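Replicase polyprotein 1a (PDB 3LD1) is cleaved into the non-structural proteins of the avian infectious bronchitis virus replicase, with the fragment here coming from nsp2, whose biochemical role is unclear. Local coordinates at residues A[47-52]-A[58-63]; A[16-21]-A[80-85]; A[96-101]-A[132-137]; A[138-143]-A[196-201]. The protein carries 3 engineered substitutions. All coordinates share one frame; numbering follows the deposited sequence.

Contact 1 (A[47-52]-A[58-63])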
# COMPACT_ATOMS: atom_id res chain seq x y z
N GLY A 47 4.72 -19.62 -24.98
CA GLY A 47 4.84 -20.11 -26.38
C GLY A 47 4.02 -21.37 -26.56
O GLY A 47 4.10 -22.08 -27.58
N LYS A 48 3.25 -21.64 -25.51
CA LYS A 48 2.23 -22.64 -25.49
C LYS A 48 0.88 -21.96 -25.85
O LYS A 48 0.57 -20.80 -25.46
CB LYS A 48 2.19 -23.29 -24.11
CG LYS A 48 0.78 -23.76 -23.71
CD LYS A 48 0.79 -25.21 -23.12
CE LYS A 48 -0.58 -25.54 -22.48
NZ LYS A 48 -0.32 -26.71 -21.56
N GLN A 49 0.09 -22.69 -26.62
CA GLN A 49 -1.23 -22.25 -26.86
C GLN A 49 -1.96 -21.96 -25.56
O GLN A 49 -1.70 -22.58 -24.55
CB GLN A 49 -1.92 -23.33 -27.61
CG GLN A 49 -3.31 -22.91 -28.02
CD GLN A 49 -4.13 -24.10 -28.46
OE1 GLN A 49 -3.79 -24.73 -29.45
NE2 GLN A 49 -5.17 -24.45 -27.69
N PHE A 50 -2.84 -20.97 -25.59
CA PHE A 50 -3.66 -20.66 -24.43
C PHE A 50 -4.81 -19.79 -24.93
O PHE A 50 -4.79 -19.26 -26.06
CB PHE A 50 -2.84 -19.90 -23.41
CG PHE A 50 -2.49 -18.46 -23.80
CD1 PHE A 50 -1.35 -18.18 -24.60
CD2 PHE A 50 -3.26 -17.40 -23.33
CE1 PHE A 50 -1.00 -16.82 -24.97
CE2 PHE A 50 -2.95 -16.03 -23.67
CZ PHE A 50 -1.83 -15.73 -24.49
N LYS A 51 -5.82 -19.64 -24.08
CA LYS A 51 -7.05 -19.01 -24.46
C LYS A 51 -7.06 -17.51 -24.20
O LYS A 51 -6.46 -17.06 -23.25
CB LYS A 51 -8.16 -19.58 -23.61
CG LYS A 51 -8.63 -21.00 -24.02
CD LYS A 51 -9.83 -21.39 -23.06
CE LYS A 51 -10.08 -22.90 -23.08
NZ LYS A 51 -11.56 -23.01 -23.25
N PHE A 52 -7.83 -16.76 -24.98
CA PHE A 52 -7.98 -15.36 -24.73
C PHE A 52 -9.45 -14.95 -24.91
O PHE A 52 -9.94 -14.79 -26.01
CB PHE A 52 -7.00 -14.62 -25.63
CG PHE A 52 -6.97 -13.12 -25.48
CD1 PHE A 52 -7.18 -12.50 -24.23
CD2 PHE A 52 -6.73 -12.31 -26.63
CE1 PHE A 52 -7.14 -11.05 -24.11
CE2 PHE A 52 -6.72 -10.88 -26.53
CZ PHE A 52 -6.92 -10.25 -25.26
N LEU A 58 -14.01 -15.89 -28.04
CA LEU A 58 -12.86 -16.58 -27.51
C LEU A 58 -11.85 -16.75 -28.64
O LEU A 58 -12.23 -17.23 -29.71
CB LEU A 58 -13.30 -17.95 -27.00
CG LEU A 58 -12.23 -18.98 -26.58
CD1 LEU A 58 -11.24 -18.39 -25.56
CD2 LEU A 58 -12.91 -20.21 -25.98
N PHE A 59 -10.59 -16.34 -28.47
CA PHE A 59 -9.59 -16.79 -29.47
C PHE A 59 -8.58 -17.59 -28.75
O PHE A 59 -8.50 -17.56 -27.50
CB PHE A 59 -8.89 -15.67 -30.25
CG PHE A 59 -9.81 -14.81 -31.11
CD1 PHE A 59 -9.77 -14.89 -32.49
CD2 PHE A 59 -10.68 -13.86 -30.52
CE1 PHE A 59 -10.61 -14.06 -33.28
CE2 PHE A 59 -11.52 -13.04 -31.28
CZ PHE A 59 -11.48 -13.13 -32.67
N LEU A 60 -7.80 -18.31 -29.53
CA LEU A 60 -6.64 -18.98 -29.01
C LEU A 60 -5.39 -18.28 -29.55
O LEU A 60 -5.33 -17.98 -30.78
CB LEU A 60 -6.65 -20.44 -29.45
CG LEU A 60 -7.96 -21.24 -29.38
CD1 LEU A 60 -7.66 -22.68 -29.87
CD2 LEU A 60 -8.70 -21.19 -27.99
N LEU A 61 -4.40 -18.04 -28.66
CA LEU A 61 -3.10 -17.46 -29.03
C LEU A 61 -1.94 -18.37 -28.71
O LEU A 61 -2.05 -19.24 -27.89
CB LEU A 61 -2.87 -16.07 -28.39
CG LEU A 61 -4.02 -15.05 -28.35
CD1 LEU A 61 -3.90 -14.06 -27.20
CD2 LEU A 61 -4.15 -14.32 -29.62
N LYS A 62 -0.83 -18.10 -29.35
CA LYS A 62 0.42 -18.78 -29.13
C LYS A 62 1.64 -17.86 -29.44
O LYS A 62 1.84 -17.43 -30.60
CB LYS A 62 0.47 -19.97 -30.07
CG LYS A 62 1.54 -20.97 -29.71
CD LYS A 62 1.89 -21.83 -30.89
CE LYS A 62 2.63 -23.01 -30.43
NZ LYS A 62 1.57 -23.99 -30.11
N GLY A 63 2.44 -17.57 -28.42
CA GLY A 63 3.60 -16.74 -28.63
C GLY A 63 4.63 -17.53 -29.41
O GLY A 63 4.87 -18.71 -29.11
O HOH W 1 2.24 -18.74 -25.70
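Phe-50 and Leu-61 pair in both directions across two antiparallel strands. Phe-50 N gives to Leu-61 O at 3.0 Å, and Leu-61 N gives to Phe-50 O at 2.9 Å. Two residues on, Phe-52 N to Phe-59 O (2.7 Å) and Phe-59 N to Phe-52 O (3.0 Å) repeat the pattern. In the last bond the donor stands above the carbonyl plane, 35° out of it. Lys-51 and Leu-60 form the non-hydrogen-bonded pair between.

Apolar contacts centre on Leu-61. Its CD1 lies 3.4 Å from Phe-52 CD2 and 3.8 Å from Phe-50 CZ, so one methyl joins both rings. Phe-50 reaches it with chi1 71°, which sets CG between the backbone N and the carbonyl carbon. On the other face Lys-51 CB meets Leu-58 CD1 at 3.8 Å, and Lys-51 CG lies beside Leu-60 CD2.

A water at the far end accepts from Gly-63 N at 3.0 Å and lies close to Lys-48 O. Gly-47, with positive phi, follows helix 30-46.

Phe-40 of helix 30-46 packs on Phe-52 and Leu-61. Strand 4-8 bonds to Leu-60 and Lys-62. The arrangement is a beta hairpin, with 50-54 at the edge of a four-stranded mixed sheet.

Contact 2 (A[16-21]-A[80-85])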
# COMPACT_ATOMS: atom_id res chain seq x y z
N CYS A 16 1.36 -4.94 -28.18
CA CYS A 16 0.98 -5.79 -27.12
C CYS A 16 -0.23 -5.23 -26.35
O CYS A 16 -1.19 -5.95 -26.02
CB CYS A 16 2.14 -6.02 -26.15
SG CYS A 16 1.47 -7.41 -25.19
N ASP A 17 -0.19 -3.95 -26.08
CA ASP A 17 -1.30 -3.27 -25.43
C ASP A 17 -2.59 -3.32 -26.26
O ASP A 17 -3.71 -3.59 -25.72
CB ASP A 17 -0.97 -1.76 -25.18
CG ASP A 17 -0.10 -1.52 -23.94
OD1 ASP A 17 0.48 -0.43 -23.87
OD2 ASP A 17 -0.06 -2.39 -23.04
N ALA A 18 -2.45 -3.05 -27.56
CA ALA A 18 -3.69 -3.05 -28.35
C ALA A 18 -4.26 -4.45 -28.38
O ALA A 18 -5.47 -4.60 -28.25
CB ALA A 18 -3.49 -2.56 -29.72
N LEU A 19 -3.41 -5.46 -28.59
CA LEU A 19 -3.87 -6.87 -28.57
C LEU A 19 -4.56 -7.07 -27.22
O LEU A 19 -5.76 -7.25 -27.17
CB LEU A 19 -2.71 -7.83 -28.70
CG LEU A 19 -2.97 -9.33 -28.48
CD1 LEU A 19 -4.08 -9.85 -29.40
CD2 LEU A 19 -1.64 -10.11 -28.68
N PHE A 20 -3.83 -6.97 -26.12
CA PHE A 20 -4.48 -7.20 -24.81
C PHE A 20 -5.81 -6.41 -24.59
O PHE A 20 -6.73 -6.86 -23.90
CB PHE A 20 -3.52 -6.91 -23.63
CG PHE A 20 -4.14 -7.25 -22.25
CD1 PHE A 20 -4.30 -8.59 -21.86
CD2 PHE A 20 -4.60 -6.23 -21.40
CE1 PHE A 20 -4.88 -8.88 -20.59
CE2 PHE A 20 -5.14 -6.49 -20.13
CZ PHE A 20 -5.32 -7.80 -19.72
N PHE A 21 -5.91 -5.22 -25.15
CA PHE A 21 -7.09 -4.44 -24.87
C PHE A 21 -8.39 -4.91 -25.53
O PHE A 21 -9.42 -4.19 -25.50
CB PHE A 21 -6.78 -3.02 -25.26
CG PHE A 21 -5.91 -2.34 -24.28
CD1 PHE A 21 -5.83 -2.82 -22.96
CD2 PHE A 21 -5.23 -1.15 -24.63
CE1 PHE A 21 -5.00 -2.14 -22.02
CE2 PHE A 21 -4.39 -0.48 -23.70
CZ PHE A 21 -4.28 -0.97 -22.42
N SER A 80 3.40 -5.43 -37.31
CA SER A 80 1.97 -5.29 -37.56
C SER A 80 1.37 -3.99 -37.04
O SER A 80 1.90 -3.45 -36.06
CB SER A 80 1.26 -6.40 -36.84
OG SER A 80 1.77 -7.59 -37.29
N LYS A 81 0.25 -3.54 -37.62
CA LYS A 81 -0.43 -2.29 -37.24
C LYS A 81 -1.73 -2.61 -36.52
O LYS A 81 -2.05 -3.77 -36.34
CB LYS A 81 -0.78 -1.45 -38.47
CG LYS A 81 0.39 -0.88 -39.22
CD LYS A 81 1.02 0.33 -38.49
CE LYS A 81 2.24 -0.16 -37.67
NZ LYS A 81 3.48 0.21 -38.39
N LEU A 82 -2.47 -1.58 -36.10
CA LEU A 82 -3.83 -1.85 -35.61
C LEU A 82 -4.64 -2.56 -36.70
O LEU A 82 -5.44 -3.44 -36.39
CB LEU A 82 -4.59 -0.58 -35.15
CG LEU A 82 -5.95 -0.90 -34.43
CD1 LEU A 82 -5.80 -1.96 -33.36
CD2 LEU A 82 -6.70 0.20 -33.80
N ALA A 83 -4.42 -2.16 -37.96
CA ALA A 83 -5.12 -2.69 -39.14
C ALA A 83 -4.97 -4.22 -39.25
O ALA A 83 -5.95 -4.95 -39.48
CB ALA A 83 -4.60 -2.00 -40.42
N ASP A 84 -3.75 -4.72 -39.05
CA ASP A 84 -3.46 -6.16 -39.18
C ASP A 84 -4.18 -6.99 -38.12
O ASP A 84 -4.71 -8.08 -38.36
CB ASP A 84 -1.95 -6.37 -39.19
CG ASP A 84 -1.27 -5.57 -40.35
OD1 ASP A 84 -1.63 -5.82 -41.54
OD2 ASP A 84 -0.44 -4.66 -40.08
N LEU A 85 -4.26 -6.37 -36.97
CA LEU A 85 -4.97 -6.83 -35.83
C LEU A 85 -6.45 -6.87 -36.06
O LEU A 85 -7.09 -7.88 -35.73
CB LEU A 85 -4.67 -5.83 -34.71
CG LEU A 85 -4.96 -6.18 -33.29
CD1 LEU A 85 -4.10 -7.28 -32.84
CD2 LEU A 85 -4.58 -5.00 -32.50
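Leu-85 reaches Ala-18 through its torsions: chi1 of -164° turns CG away from its own backbone N, beside the carbonyl carbon, and chi2 of 66° sets the two methyls. Leu-85 CD2 then meets Ala-18 CB at 3.9 Å. The same methyl lies 4.1 Å from Leu-19 N, so it rests against the helix backbone as well as the side chain. Leu-85 CD1 takes the other partner, Leu-19 CD1, at 4.3 Å.

Leu-82, one turn earlier, adds a light contact. Its CD1 comes within 4.4 Å of Ala-18 CB. Ala-18 is therefore touched by two leucines of one helix. Ala-18 CA and Leu-82 CA are 7.4 Å apart, a close approach consistent with the small side chain of Ala-18. No hydrogen bond crosses; the interface is purely apolar and its centre is buried.

The start of the second helix is held from within. Lys-81 is at the N-cap position, and its backbone N gives to Asp-84 OD2 at 2.8 Å, with an N-H...O angle of 158°. The oxygen uses its anti lone pair.

Around the contact, Leu-82 also leans on Arg-96 and Arg-99 of helix 93-103, and Leu-85 on Tyr-22. On helix 13-20, Asp-17 makes a salt bridge to Arg-37 of helix 30-46. Phe-20 packs on that helix too. The contact thus joins helices 13-20 and 82-89 beside helices 30-46 and 93-103.

Contact 3 (A[96-101]-A[132-137])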
# COMPACT_ATOMS: atom_id res chain seq x y z
N ARG A 96 -9.30 1.25 -30.21
CA ARG A 96 -9.27 2.46 -31.04
C ARG A 96 -9.08 3.74 -30.29
O ARG A 96 -8.33 4.58 -30.78
CB ARG A 96 -10.43 2.57 -32.03
CG ARG A 96 -10.49 1.34 -32.97
CD ARG A 96 -11.53 1.58 -34.03
NE ARG A 96 -11.09 0.96 -35.25
CZ ARG A 96 -11.85 0.84 -36.33
NH1 ARG A 96 -13.09 1.28 -36.31
NH2 ARG A 96 -11.35 0.26 -37.41
N LYS A 97 -9.68 3.88 -29.11
CA LYS A 97 -9.40 5.06 -28.31
C LYS A 97 -7.92 5.07 -27.91
O LYS A 97 -7.24 6.13 -27.91
CB LYS A 97 -10.31 5.08 -27.11
CG LYS A 97 -11.75 5.02 -27.54
CD LYS A 97 -12.78 5.41 -26.41
CE LYS A 97 -12.69 4.44 -25.20
NZ LYS A 97 -13.82 4.42 -24.10
N TYR A 98 -7.38 3.89 -27.65
CA TYR A 98 -6.03 3.81 -27.28
C TYR A 98 -5.14 4.24 -28.40
O TYR A 98 -4.06 4.86 -28.12
CB TYR A 98 -5.67 2.40 -26.78
CG TYR A 98 -4.18 2.07 -26.62
CD1 TYR A 98 -3.45 2.51 -25.48
CD2 TYR A 98 -3.50 1.28 -27.59
CE1 TYR A 98 -2.05 2.16 -25.31
CE2 TYR A 98 -2.10 0.93 -27.42
CZ TYR A 98 -1.40 1.36 -26.28
OH TYR A 98 -0.05 1.04 -26.12
N ARG A 99 -5.52 3.89 -29.64
CA ARG A 99 -4.70 4.32 -30.79
C ARG A 99 -4.77 5.85 -30.77
O ARG A 99 -3.79 6.51 -30.97
CB ARG A 99 -5.26 3.83 -32.12
CG ARG A 99 -4.13 3.72 -33.18
CD ARG A 99 -4.43 4.05 -34.64
NE ARG A 99 -5.83 4.04 -35.06
CZ ARG A 99 -6.35 3.26 -36.03
NH1 ARG A 99 -5.58 2.38 -36.69
NH2 ARG A 99 -7.65 3.38 -36.33
N GLU A 100 -5.92 6.38 -30.45
CA GLU A 100 -6.09 7.81 -30.38
C GLU A 100 -5.19 8.43 -29.26
O GLU A 100 -4.37 9.30 -29.55
CB GLU A 100 -7.58 8.19 -30.25
CG GLU A 100 -7.94 9.50 -30.91
CD GLU A 100 -7.82 9.37 -32.47
OE1 GLU A 100 -8.39 8.41 -33.05
OE2 GLU A 100 -7.13 10.20 -33.11
N LEU A 101 -5.33 7.98 -28.01
CA LEU A 101 -4.43 8.51 -26.97
C LEU A 101 -2.97 8.55 -27.42
O LEU A 101 -2.35 9.60 -27.25
CB LEU A 101 -4.55 7.74 -25.69
CG LEU A 101 -3.90 8.26 -24.40
CD1 LEU A 101 -4.54 9.56 -23.90
CD2 LEU A 101 -4.06 7.22 -23.30
N LEU A 132 -8.37 1.61 -15.56
CA LEU A 132 -7.52 0.60 -14.92
C LEU A 132 -6.63 -0.13 -15.92
O LEU A 132 -5.54 -0.45 -15.58
CB LEU A 132 -8.29 -0.34 -14.01
CG LEU A 132 -8.69 -0.15 -12.52
CD1 LEU A 132 -8.22 1.12 -11.68
CD2 LEU A 132 -10.24 -0.36 -12.43
N TRP A 133 -7.04 -0.40 -17.15
CA TRP A 133 -6.15 -1.15 -18.06
C TRP A 133 -4.98 -0.25 -18.54
O TRP A 133 -3.80 -0.68 -18.66
CB TRP A 133 -6.89 -1.78 -19.27
CG TRP A 133 -7.99 -2.90 -18.98
CD1 TRP A 133 -9.29 -2.86 -19.37
CD2 TRP A 133 -7.84 -4.18 -18.29
NE1 TRP A 133 -9.97 -3.97 -18.95
CE2 TRP A 133 -9.10 -4.81 -18.31
CE3 TRP A 133 -6.77 -4.82 -17.65
CZ2 TRP A 133 -9.34 -6.05 -17.73
CZ3 TRP A 133 -6.99 -6.07 -17.10
CH2 TRP A 133 -8.28 -6.68 -17.13
N LEU A 134 -5.31 1.02 -18.78
CA LEU A 134 -4.28 2.03 -19.11
C LEU A 134 -3.17 2.00 -18.03
O LEU A 134 -1.96 2.05 -18.34
CB LEU A 134 -4.88 3.43 -19.28
CG LEU A 134 -5.87 3.51 -20.47
CD1 LEU A 134 -6.51 4.86 -20.62
CD2 LEU A 134 -5.25 3.09 -21.83
N GLN A 135 -3.62 1.82 -16.79
CA GLN A 135 -2.75 1.89 -15.66
C GLN A 135 -1.92 0.63 -15.57
O GLN A 135 -1.00 0.56 -14.77
CB GLN A 135 -3.50 2.22 -14.37
CG GLN A 135 -4.05 3.63 -14.37
CD GLN A 135 -5.18 3.80 -13.35
OE1 GLN A 135 -5.80 2.80 -13.02
NE2 GLN A 135 -5.44 5.04 -12.84
N VAL A 136 -2.20 -0.33 -16.44
CA VAL A 136 -1.33 -1.52 -16.50
C VAL A 136 -0.79 -1.73 -17.90
O VAL A 136 -0.22 -2.77 -18.19
CB VAL A 136 -2.02 -2.85 -15.95
CG1 VAL A 136 -2.20 -2.76 -14.45
CG2 VAL A 136 -3.38 -3.06 -16.56
N ALA A 137 -0.95 -0.73 -18.76
CA ALA A 137 -0.43 -0.81 -20.09
C ALA A 137 1.06 -1.12 -20.05
O ALA A 137 1.70 -0.65 -19.17
CB ALA A 137 -0.69 0.48 -20.81
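Leu-101, which touches Leu-134 across the contact, has its carbonyl oxygen gripped by two side-chain donors, Thr-104 OG1 and Trp-108 NE1. The oxygen is thus satisfied by the turn and short helix that follow. Leu-101 N bonds to Lys-97 O at 2.7 Å within the helix.

The contact itself is apolar. Leu-134 carries one side of it alone, with each methyl finding a different partner. Leu-134 CD2 approaches Tyr-98 CD1 at 4.1 Å, and Leu-134 CD1 approaches Leu-101 CD2 at 4.3 Å. Tyr-98 has CG opposite its backbone N (chi1 167°), which directs the ring toward Leu-134. Tyr-98 and Leu-134 run past each other in opposite directions. The buried phenol is not left without a polar partner: Tyr-98 OH makes a weak hydrogen bond to Asp-17 OD1.

Leu-134 to Ala-137 form a type I beta turn. Ala-137 N gives to Leu-134 O at 3.0 Å and closes it.

Phe-21 meets the Tyr-98 ring edge-to-face. Val-142 and Ala-146 of helix 140-162 pack on Leu-134, and Met-145 packs on Leu-101. The contact thus joins helices 93-103 and 128-134, with helix 140-162 packing against both.

Contact 4 (A[138-143]-A[196-201])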
# COMPACT_ATOMS: atom_id res chain seq x y z
N ALA A 138 1.59 -1.95 -20.96
CA ALA A 138 3.05 -2.00 -21.24
C ALA A 138 3.69 -0.66 -21.68
O ALA A 138 4.87 -0.41 -21.39
CB ALA A 138 3.39 -3.12 -22.27
N LYS A 139 3.01 0.16 -22.47
CA LYS A 139 3.74 1.31 -22.95
C LYS A 139 3.94 2.31 -21.84
O LYS A 139 2.99 2.87 -21.22
CB LYS A 139 3.17 2.00 -24.22
CG LYS A 139 4.32 2.55 -25.16
CD LYS A 139 3.93 3.68 -26.03
CE LYS A 139 5.05 4.14 -27.00
NZ LYS A 139 5.93 2.92 -27.29
N ILE A 140 5.20 2.50 -21.59
CA ILE A 140 5.56 3.18 -20.38
C ILE A 140 4.86 4.54 -20.31
O ILE A 140 4.22 4.92 -19.30
CB ILE A 140 7.04 3.32 -20.36
CG1 ILE A 140 7.66 1.95 -20.06
CG2 ILE A 140 7.46 4.36 -19.38
CD1 ILE A 140 9.13 1.84 -20.45
N GLN A 141 4.97 5.26 -21.39
CA GLN A 141 4.48 6.60 -21.47
C GLN A 141 3.00 6.67 -21.19
O GLN A 141 2.52 7.69 -20.71
CB GLN A 141 4.85 7.08 -22.90
CG GLN A 141 4.30 8.42 -23.41
CD GLN A 141 4.33 8.48 -24.99
OE1 GLN A 141 4.51 9.54 -25.57
NE2 GLN A 141 4.17 7.33 -25.66
N VAL A 142 2.26 5.58 -21.40
CA VAL A 142 0.85 5.62 -21.07
C VAL A 142 0.61 5.24 -19.63
O VAL A 142 -0.11 5.97 -18.88
CB VAL A 142 -0.04 4.70 -22.02
CG1 VAL A 142 -1.47 4.41 -21.42
CG2 VAL A 142 -0.10 5.29 -23.43
N SER A 143 1.13 4.11 -19.22
CA SER A 143 0.92 3.71 -17.83
C SER A 143 1.41 4.83 -16.87
O SER A 143 0.68 5.23 -15.94
CB SER A 143 1.58 2.38 -17.54
OG SER A 143 2.92 2.38 -18.02
N GLN A 196 12.08 0.09 -15.26
CA GLN A 196 12.05 -0.57 -13.93
C GLN A 196 11.31 0.15 -12.79
O GLN A 196 10.62 -0.50 -12.01
CB GLN A 196 13.48 -0.92 -13.50
CG GLN A 196 14.07 -2.14 -14.30
CD GLN A 196 13.19 -3.44 -14.20
OE1 GLN A 196 12.28 -3.58 -13.32
NE2 GLN A 196 13.49 -4.42 -15.09
N ARG A 197 11.42 1.45 -12.70
CA ARG A 197 10.66 2.19 -11.70
C ARG A 197 9.19 2.10 -11.95
O ARG A 197 8.38 2.18 -11.05
CB ARG A 197 10.98 3.67 -11.78
CG ARG A 197 12.38 4.00 -11.47
CD ARG A 197 12.49 5.41 -10.89
NE ARG A 197 11.88 6.45 -11.70
CZ ARG A 197 12.40 6.94 -12.81
NH1 ARG A 197 13.54 6.46 -13.26
NH2 ARG A 197 11.75 7.91 -13.47
N ILE A 198 8.82 1.96 -13.21
CA ILE A 198 7.40 1.94 -13.52
C ILE A 198 6.84 0.58 -13.18
O ILE A 198 5.75 0.50 -12.59
CB ILE A 198 7.14 2.32 -14.98
CG1 ILE A 198 7.38 3.83 -15.17
CG2 ILE A 198 5.72 1.90 -15.38
CD1 ILE A 198 6.49 4.75 -14.34
N ALA A 199 7.61 -0.48 -13.47
CA ALA A 199 7.19 -1.81 -13.12
C ALA A 199 7.13 -1.98 -11.55
O ALA A 199 6.33 -2.75 -11.00
CB ALA A 199 8.17 -2.81 -13.75
N ALA A 200 7.97 -1.25 -10.82
CA ALA A 200 7.91 -1.42 -9.38
C ALA A 200 6.63 -0.74 -8.85
O ALA A 200 5.96 -1.19 -7.92
CB ALA A 200 9.14 -0.81 -8.79
N LEU A 201 6.28 0.33 -9.52
CA LEU A 201 5.19 1.12 -9.10
C LEU A 201 3.86 0.48 -9.42
O LEU A 201 2.90 0.61 -8.67
CB LEU A 201 5.30 2.44 -9.80
CG LEU A 201 4.48 3.55 -9.27
CD1 LEU A 201 4.92 3.72 -7.81
CD2 LEU A 201 4.91 4.68 -10.12
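Ser-143 and Ile-198 make the tighter half of this contact. Ser-143 OG lies 3.9 Å from Ile-198 CG2, and both residues are buried. Ile-198 points its side chain at the other segment and presents two branches. At chi1 -73° CG1 sits beside the backbone N, while CG2 is opposite it, so the branches go to different partners.

The looser half belongs to Ile-140. Its CG2 meets Ile-198 CG1 at 4.2 Å, and the residue stays partly exposed. Leu-194 and Pro-195, at the start of helix 194-207, also touch Ile-140. On the same helix Gln-196 and Ala-199 are exposed and take no part in the contact.

Ser-143 OG turns back to its own helix. It sits between the backbone N and carbonyl carbon of its residue (chi1 48°). This puts Ser-143 OG 3.2 Å from Lys-139 O and 3.1 Å from Ile-140 O. Lys-139 O accepts from Ser-143 N at 3.0 Å and from Val-142 N at 2.8 Å. Lys-139 is the N-cap of helix 140-162. The approach to the cap is held from outside, because Asp-17 accepts from the backbone N atoms of Ala-138 and Lys-139.

No hydrogen bond crosses between the segments. The serine hydroxyl lies close to carbonyls of its own first turn, so it is probably satisfied there, and the helices meet by plain van der Waals packing.

All four contacts lie in the N-terminal part of the elongated chain, on one side of its centre. Contact 1 is nested within the loop closed by contact 2; contacts 3 and 4 follow in series. The centres of contacts 1 and 2 are about 15 Å apart. The centres of contacts 1 and 4 are about 25 Å apart, and these contacts do not touch. Phe-52 of contact 1 packs on the backbone of helix 13-20, joining the hairpin to the helices. Phe-20 and Phe-21 then pack on Trp-133. Ser-143 CB of contact 4 packs on the carbonyls of Leu-134 and Ala-137. This is consistent with one packed N-terminal unit of sheet and helices reaching helix 194-207.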